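Local coordinates for protein galactokinase (Bifidobacterium longum subsp. infantis ATCC 15697 = JCM 1222 = DSM 20088, PDB 6TEQ) that probably phosphorylates galactose with ATP as a GHMP-family galactokinase, and here holds a 2-fluorinated galactose in its sugar pocket, at residues A[41-46]-A[230-235]. Sequence-based numbering, arbitrary orientation. Where two conformers were deposited one is given.
Sequences VNLIGE and LELLVV. With GAF (2-deoxy-2-fluoro-alpha-D-galactopyranose), chain M.
Val-41 and Leu-43 meet Leu-232 and Val-234 through methyl groups alone: no hydrogen bond joins the two segments, whose closest CA atoms, those of Val-41 and Val-234, stay 8.5 Å apart. CD2 of Leu-232 receives two side chains, Leu-43 CD2 at 4.0 Å and Val-41 CG2 at 4.2 Å. Leu-232 extends trans from its backbone N (chi1 -177°), which carries CD2 across to both; it runs alongside Val-41 in the reverse sense and meets Leu-43 obliquely. Val-41 CG1 points tip to tip at Val-234 CG2, 4.2 Å away. Beyond this buried contact segment 41-46 turns polar: Asn-42 ND2 donates to Gly-45 O and, nearly straight (174°), to Glu-46 OE1, from above the carboxylate plane. Asn-42 OD1 accepts from Leu-56 N, which helps fix the amide's rotation. Glu-46 belongs to the galactose-binding pocket; its OE1 lies 2.5 Å from O6 of 2-deoxy-2-fluoro-alpha-D-galactopyranose, and OE2 forms a salt bridge with Arg-363. A glutamine in place of Glu-46 would probably leave Arg-363 without its charged mate and could set an NH2 against Asn-42 ND2. Val-41 and Leu-232 both touch Ile-58 of strand 54-70. The contact thus joins strand 33-42 and the residues following it to strand 230-236, flanked in its five-stranded sheet by strands 372-378 and 402-404.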
loop_
_atom_site.group_PDB
_atom_site.type_symbol
_atom_site.label_atom_id
_atom_site.label_comp_id
_atom_site.label_asym_id
_atom_site.label_seq_id
_atom_site.Cartn_x
_atom_site.Cartn_y
_atom_site.Cartn_z
ATOM N N VAL A 41 -2.151 -4.308 -3.282
ATOM C CA VAL A 41 -3.194 -3.532 -3.998
ATOM C C VAL A 41 -4.403 -3.353 -3.081
ATOM O O VAL A 41 -4.939 -4.315 -2.531
ATOM C CB VAL A 41 -3.582 -4.166 -5.342
ATOM C CG1 VAL A 41 -2.615 -3.827 -6.439
ATOM C CG2 VAL A 41 -3.628 -5.664 -5.253
ATOM N N ASN A 42 -4.852 -2.116 -3.000
ATOM C CA ASN A 42 -6.074 -1.798 -2.257
ATOM C C ASN A 42 -7.234 -2.107 -3.190
ATOM O O ASN A 42 -7.380 -1.470 -4.216
ATOM C CB ASN A 42 -6.069 -0.382 -1.719
ATOM C CG ASN A 42 -7.090 -0.222 -0.628
ATOM O OD1 ASN A 42 -7.519 -1.208 -0.034
ATOM N ND2 ASN A 42 -7.480 1.023 -0.432
ATOM N N LEU A 43 -8.062 -3.061 -2.821
ATOM C CA LEU A 43 -9.178 -3.399 -3.710
ATOM C C LEU A 43 -10.142 -2.215 -3.735
ATOM O O LEU A 43 -10.694 -1.906 -4.797
ATOM C CB LEU A 43 -9.866 -4.681 -3.279
ATOM C CG LEU A 43 -9.038 -5.951 -3.291
ATOM C CD1 LEU A 43 -9.850 -7.056 -2.689
ATOM C CD2 LEU A 43 -8.562 -6.312 -4.696
ATOM N N ILE A 44 -10.450 -1.673 -2.560
ATOM C CA ILE A 44 -11.384 -0.535 -2.426
ATOM C C ILE A 44 -11.230 0.001 -1.018
ATOM O O ILE A 44 -10.672 -0.669 -0.167
ATOM C CB ILE A 44 -12.819 -1.074 -2.736
ATOM C CG1 ILE A 44 -13.784 0.052 -3.015
ATOM C CG2 ILE A 44 -13.357 -2.023 -1.695
ATOM C CD1 ILE A 44 -15.094 -0.389 -3.653
ATOM N N GLY A 45 -11.652 1.235 -0.850
ATOM C CA GLY A 45 -11.495 1.978 0.404
ATOM C C GLY A 45 -10.263 2.826 0.323
ATOM O O GLY A 45 -9.315 2.626 1.066
ATOM N N GLU A 46 -10.308 3.760 -0.585
ATOM C CA GLU A 46 -9.180 4.591 -0.954
ATOM C C GLU A 46 -9.353 5.979 -0.361
ATOM O O GLU A 46 -10.448 6.566 -0.325
ATOM C CB GLU A 46 -9.074 4.693 -2.470
ATOM C CG GLU A 46 -7.651 4.800 -2.964
ATOM C CD GLU A 46 -6.934 3.446 -2.831
ATOM O OE1 GLU A 46 -6.196 3.263 -1.809
ATOM O OE2 GLU A 46 -7.154 2.536 -3.699
ATOM N N LEU A 230 -12.105 -15.629 -12.192
ATOM C CA LEU A 230 -11.692 -14.238 -12.372
ATOM C C LEU A 230 -10.178 -14.121 -12.348
ATOM O O LEU A 230 -9.427 -15.048 -11.877
ATOM C CB LEU A 230 -12.210 -13.358 -11.225
ATOM C CG LEU A 230 -13.709 -13.301 -11.009
ATOM C CD1 LEU A 230 -14.046 -12.497 -9.744
ATOM C CD2 LEU A 230 -14.352 -12.728 -12.244
ATOM N N GLU A 231 -9.740 -12.945 -12.748
ATOM C CA GLU A 231 -8.320 -12.545 -12.782
ATOM C C GLU A 231 -8.306 -11.069 -12.383
ATOM O O GLU A 231 -9.134 -10.291 -12.903
ATOM C CB GLU A 231 -7.743 -12.888 -14.170
ATOM C CG GLU A 231 -6.519 -12.084 -14.598
ATOM C CD GLU A 231 -5.976 -12.466 -15.969
ATOM O OE1 GLU A 231 -6.726 -13.092 -16.783
ATOM O OE2 GLU A 231 -4.818 -12.113 -16.242
ATOM N N LEU A 232 -7.421 -10.701 -11.463
ATOM C CA LEU A 232 -7.296 -9.289 -11.074
ATOM C C LEU A 232 -6.158 -8.741 -11.915
ATOM O O LEU A 232 -5.006 -9.071 -11.641
ATOM C CB LEU A 232 -7.007 -9.142 -9.592
ATOM C CG LEU A 232 -6.942 -7.701 -9.137
ATOM C CD1 LEU A 232 -8.291 -7.051 -9.154
ATOM C CD2 LEU A 232 -6.327 -7.668 -7.749
ATOM N N LEU A 233 -6.506 -7.962 -12.928
ATOM C CA LEU A 233 -5.504 -7.312 -13.787
ATOM C C LEU A 233 -4.950 -6.140 -12.982
ATOM O O LEU A 233 -5.727 -5.344 -12.483
ATOM C CB LEU A 233 -6.142 -6.845 -15.100
ATOM C CG LEU A 233 -5.203 -6.032 -16.009
ATOM C CD1 LEU A 233 -4.003 -6.858 -16.391
ATOM C CD2 LEU A 233 -5.909 -5.566 -17.259
ATOM N N VAL A 234 -3.634 -6.004 -12.954
ATOM C CA VAL A 234 -2.979 -4.831 -12.345
ATOM C C VAL A 234 -2.052 -4.214 -13.398
ATOM O O VAL A 234 -1.258 -4.982 -13.956
ATOM C CB VAL A 234 -2.217 -5.226 -11.081
ATOM C CG1 VAL A 234 -1.440 -4.007 -10.540
ATOM C CG2 VAL A 234 -3.150 -5.814 -10.076
ATOM N N VAL A 235 -2.245 -2.924 -13.708
ATOM C CA VAL A 235 -1.442 -2.256 -14.730
ATOM C C VAL A 235 -0.825 -1.043 -14.091
ATOM O O VAL A 235 -1.553 -0.140 -13.650
ATOM C CB VAL A 235 -2.281 -1.883 -15.979
ATOM C CG1 VAL A 235 -1.443 -1.030 -16.943
ATOM C CG2 VAL A 235 -2.841 -3.121 -16.637
HETATM C C1 GAF M . -1.143 6.003 -0.175
HETATM C C2 GAF M . -0.883 5.910 1.313
HETATM F F2 GAF M . 0.366 5.423 1.508
HETATM C C3 GAF M . -1.895 5.025 2.011
HETATM O O3 GAF M . -1.777 5.186 3.390
HETATM C C4 GAF M . -3.350 5.421 1.623
HETATM O O4 GAF M . -3.758 6.670 2.166
HETATM C C5 GAF M . -3.461 5.442 0.137
HETATM O O5 GAF M . -2.520 6.340 -0.402
HETATM C C6 GAF M . -4.835 5.838 -0.362
HETATM O O6 GAF M . -5.828 4.900 0.048
HETATM O O1 GAF M . -0.802 4.716 -0.657
#